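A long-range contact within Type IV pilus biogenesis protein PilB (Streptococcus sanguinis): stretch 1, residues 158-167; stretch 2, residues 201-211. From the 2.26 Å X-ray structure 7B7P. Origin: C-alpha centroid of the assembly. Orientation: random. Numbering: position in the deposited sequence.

Stretch 1, residues 158-167: GQMNIAVSFV
Stretch 2 201-211: IMIKDLAEIGN

Stretch 1 enters as a loop, Gly-158 to Asn-161, and becomes a strand at Ile-162 that runs on past Val-167; stretch 2 is the later part of a helix, followed by Gly-210 and Asn-211. Strand and helix run nearly antiparallel (167°), their axes 11.1 Å apart at closest approach, so the loop before the strand meets the end of the helix. Asn-161 CA and Asn-211 CA lie 5.1 Å apart. Val-164 CA and Leu-206 CA are 9.5 Å apart, leaving room for side chains between.

Polar bonding concentrates at the close end. Within the helix, Leu-206 O accepts from Ile-209 N (3.0 Å) and Ala-207 O from Gly-210 N (2.9 Å), both i to i+3. Gln-159 (phi/psi -79/-179, chi1 p, chi2 -144°, chi3 35°) supplies a side-chain donor: Gln-159 NE2 bonds to Ile-209 O at 2.7 Å, 153° at the hydrogen. Gln-159 NE2 also lies 2.9 Å from Gly-210 O. Gly-210 leaves helical geometry at 70/153, a positive phi that favours glycine, and Asn-211 follows at 64/48, a left-handed conformation asparagine tolerates well. Asn-211 O accepts from Ile-162 N (3.0 Å, 137°), satisfying the strand's first amide, and also receives a CA-H...O contact from Asn-161 CA at 3.5 Å. The Asn-211 side chain (chi1 -120°, chi2 7°) brings Asn-211 ND2 to 3.2 Å from Gln-159 O.

Farther along, the contact is apolar, loose at first and tighter round Phe-166; these buried side chains have no polar groups needing hydrogen-bond partners. Ile-162 (m, t) sets CD1 4.5 Å from CG2 of Ile-209 (m, t), and Val-164 (t) points toward the helix, CG2 4.5 Å from Leu-206 CD1. The long Phe-166 (chi1 m, chi2 -79°) spans the gap: CZ lies 3.8 Å from Met-202 CG (Met-202 t, p, 136°), and CE2 3.7 Å from Ile-203 CD1 (Ile-203 m, m). Leu-206 (m, t) meets the ring edge, CD1 3.9 Å from Phe-166 CZ. Alternating Ala-163 points away from the helix.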

# COMPACT_ATOMS: atom_id res chain seq x y z
N GLY A 158 4.39 9.95 -16.76
CA GLY A 158 5.64 9.79 -16.03
C GLY A 158 5.45 9.65 -14.53
O GLY A 158 5.85 10.52 -13.76
N GLN A 159 4.83 8.55 -14.10
CA GLN A 159 4.64 8.31 -12.68
C GLN A 159 5.94 7.79 -12.06
O GLN A 159 6.98 7.65 -12.71
CB GLN A 159 3.48 7.34 -12.45
CG GLN A 159 3.80 5.87 -12.80
CD GLN A 159 2.61 5.12 -13.39
OE1 GLN A 159 1.81 5.70 -14.13
NE2 GLN A 159 2.50 3.83 -13.08
N MET A 160 5.88 7.51 -10.76
CA MET A 160 7.03 7.00 -10.03
C MET A 160 7.24 5.52 -10.34
O MET A 160 6.36 4.83 -10.88
CB MET A 160 6.84 7.24 -8.54
CG MET A 160 6.92 8.71 -8.15
SD MET A 160 7.84 9.77 -9.31
CE MET A 160 6.54 10.36 -10.41
N ASN A 161 8.43 5.03 -10.02
CA ASN A 161 8.71 3.61 -10.13
C ASN A 161 8.34 2.92 -8.82
O ASN A 161 8.39 3.52 -7.74
CB ASN A 161 10.18 3.36 -10.47
CG ASN A 161 10.64 4.21 -11.63
OD1 ASN A 161 10.20 4.02 -12.77
ND2 ASN A 161 11.52 5.17 -11.36
N ILE A 162 7.94 1.66 -8.93
CA ILE A 162 7.47 0.88 -7.79
C ILE A 162 8.17 -0.47 -7.81
O ILE A 162 8.18 -1.16 -8.83
CB ILE A 162 5.94 0.68 -7.83
CG1 ILE A 162 5.22 2.01 -7.59
CG2 ILE A 162 5.53 -0.38 -6.83
CD1 ILE A 162 3.71 1.95 -7.89
N ALA A 163 8.75 -0.85 -6.68
CA ALA A 163 9.34 -2.17 -6.52
C ALA A 163 8.55 -2.95 -5.48
O ALA A 163 8.14 -2.41 -4.46
CB ALA A 163 10.80 -2.08 -6.10
N VAL A 164 8.32 -4.23 -5.77
CA VAL A 164 7.56 -5.11 -4.90
C VAL A 164 8.38 -6.37 -4.72
O VAL A 164 8.70 -7.05 -5.70
CB VAL A 164 6.17 -5.45 -5.47
CG1 VAL A 164 5.44 -6.38 -4.51
CG2 VAL A 164 5.36 -4.18 -5.72
N SER A 165 8.74 -6.69 -3.49
CA SER A 165 9.42 -7.94 -3.22
C SER A 165 8.42 -8.92 -2.63
O SER A 165 7.83 -8.65 -1.58
CB SER A 165 10.61 -7.76 -2.27
OG SER A 165 11.29 -9.00 -2.17
N PHE A 166 8.22 -10.03 -3.33
CA PHE A 166 7.40 -11.13 -2.85
C PHE A 166 8.27 -12.08 -2.05
O PHE A 166 9.31 -12.52 -2.54
CB PHE A 166 6.77 -11.89 -4.02
CG PHE A 166 5.63 -11.15 -4.65
CD1 PHE A 166 4.37 -11.15 -4.05
CD2 PHE A 166 5.82 -10.43 -5.82
CE1 PHE A 166 3.31 -10.44 -4.63
CE2 PHE A 166 4.77 -9.74 -6.40
CZ PHE A 166 3.52 -9.74 -5.80
N VAL A 167 7.80 -12.43 -0.86
CA VAL A 167 8.58 -13.22 0.09
C VAL A 167 7.68 -14.34 0.57
O VAL A 167 6.80 -14.13 1.42
CB VAL A 167 9.11 -12.37 1.25
CG1 VAL A 167 9.80 -13.25 2.29
CG2 VAL A 167 10.06 -11.34 0.70
N ILE A 201 -1.83 -14.56 -11.10
CA ILE A 201 -2.91 -13.58 -11.24
C ILE A 201 -2.48 -12.23 -10.68
O ILE A 201 -2.72 -11.17 -11.29
CB ILE A 201 -4.19 -14.09 -10.57
CG1 ILE A 201 -4.71 -15.35 -11.28
CG2 ILE A 201 -5.27 -13.01 -10.53
CD1 ILE A 201 -6.10 -15.76 -10.85
N MET A 202 -1.84 -12.23 -9.50
CA MET A 202 -1.48 -10.97 -8.85
C MET A 202 -0.46 -10.19 -9.68
O MET A 202 -0.49 -8.95 -9.71
CB MET A 202 -0.93 -11.27 -7.44
CG MET A 202 -0.12 -10.17 -6.80
SD MET A 202 -1.05 -8.64 -6.55
CE MET A 202 -0.54 -8.18 -4.89
N ILE A 203 0.43 -10.90 -10.38
CA ILE A 203 1.42 -10.25 -11.23
C ILE A 203 0.74 -9.54 -12.40
O ILE A 203 1.01 -8.36 -12.69
CB ILE A 203 2.46 -11.27 -11.73
CG1 ILE A 203 3.43 -11.67 -10.61
CG2 ILE A 203 3.21 -10.71 -12.95
CD1 ILE A 203 4.14 -10.51 -9.96
N LYS A 204 -0.15 -10.24 -13.11
CA LYS A 204 -0.87 -9.61 -14.22
C LYS A 204 -1.67 -8.41 -13.73
O LYS A 204 -1.75 -7.39 -14.43
CB LYS A 204 -1.77 -10.62 -14.91
CG LYS A 204 -1.02 -11.77 -15.57
CD LYS A 204 -1.90 -13.02 -15.69
CE LYS A 204 -1.58 -13.81 -16.96
NZ LYS A 204 -1.73 -15.27 -16.75
N ASP A 205 -2.22 -8.50 -12.52
CA ASP A 205 -2.94 -7.35 -11.97
C ASP A 205 -2.00 -6.19 -11.66
O ASP A 205 -2.33 -5.03 -11.92
CB ASP A 205 -3.73 -7.78 -10.73
CG ASP A 205 -4.90 -6.86 -10.44
OD1 ASP A 205 -5.32 -6.14 -11.38
OD2 ASP A 205 -5.41 -6.86 -9.29
N LEU A 206 -0.81 -6.48 -11.09
CA LEU A 206 0.17 -5.42 -10.84
C LEU A 206 0.64 -4.78 -12.14
O LEU A 206 0.86 -3.56 -12.19
CB LEU A 206 1.37 -5.96 -10.07
CG LEU A 206 1.23 -6.24 -8.57
CD1 LEU A 206 2.55 -6.74 -8.05
CD2 LEU A 206 0.76 -5.03 -7.80
N ALA A 207 0.79 -5.58 -13.20
CA ALA A 207 1.24 -5.07 -14.50
C ALA A 207 0.45 -3.83 -14.92
O ALA A 207 1.03 -2.86 -15.42
CB ALA A 207 1.13 -6.16 -15.56
N GLU A 208 -0.86 -3.83 -14.67
CA GLU A 208 -1.72 -2.75 -15.15
C GLU A 208 -1.32 -1.39 -14.59
O GLU A 208 -1.46 -0.36 -15.26
CB GLU A 208 -3.17 -3.05 -14.80
CG GLU A 208 -3.76 -4.20 -15.58
CD GLU A 208 -5.12 -4.61 -15.05
OE1 GLU A 208 -5.59 -5.71 -15.41
OE2 GLU A 208 -5.70 -3.82 -14.25
N ILE A 209 -0.82 -1.36 -13.35
CA ILE A 209 -0.36 -0.09 -12.78
C ILE A 209 0.74 0.53 -13.63
O ILE A 209 0.86 1.77 -13.70
CB ILE A 209 0.12 -0.31 -11.33
CG1 ILE A 209 -0.87 -1.18 -10.55
CG2 ILE A 209 0.31 1.02 -10.62
CD1 ILE A 209 -0.62 -1.22 -9.06
N GLY A 210 1.56 -0.29 -14.30
CA GLY A 210 2.72 0.20 -15.03
C GLY A 210 3.84 0.71 -14.15
O GLY A 210 3.60 1.17 -13.03
N ASN A 211 5.08 0.64 -14.64
CA ASN A 211 6.24 1.23 -13.97
C ASN A 211 6.50 0.55 -12.62
O ASN A 211 6.71 1.19 -11.59
CB ASN A 211 6.07 2.74 -13.80
CG ASN A 211 7.15 3.53 -14.49
OD1 ASN A 211 7.98 2.96 -15.21
ND2 ASN A 211 7.15 4.84 -14.28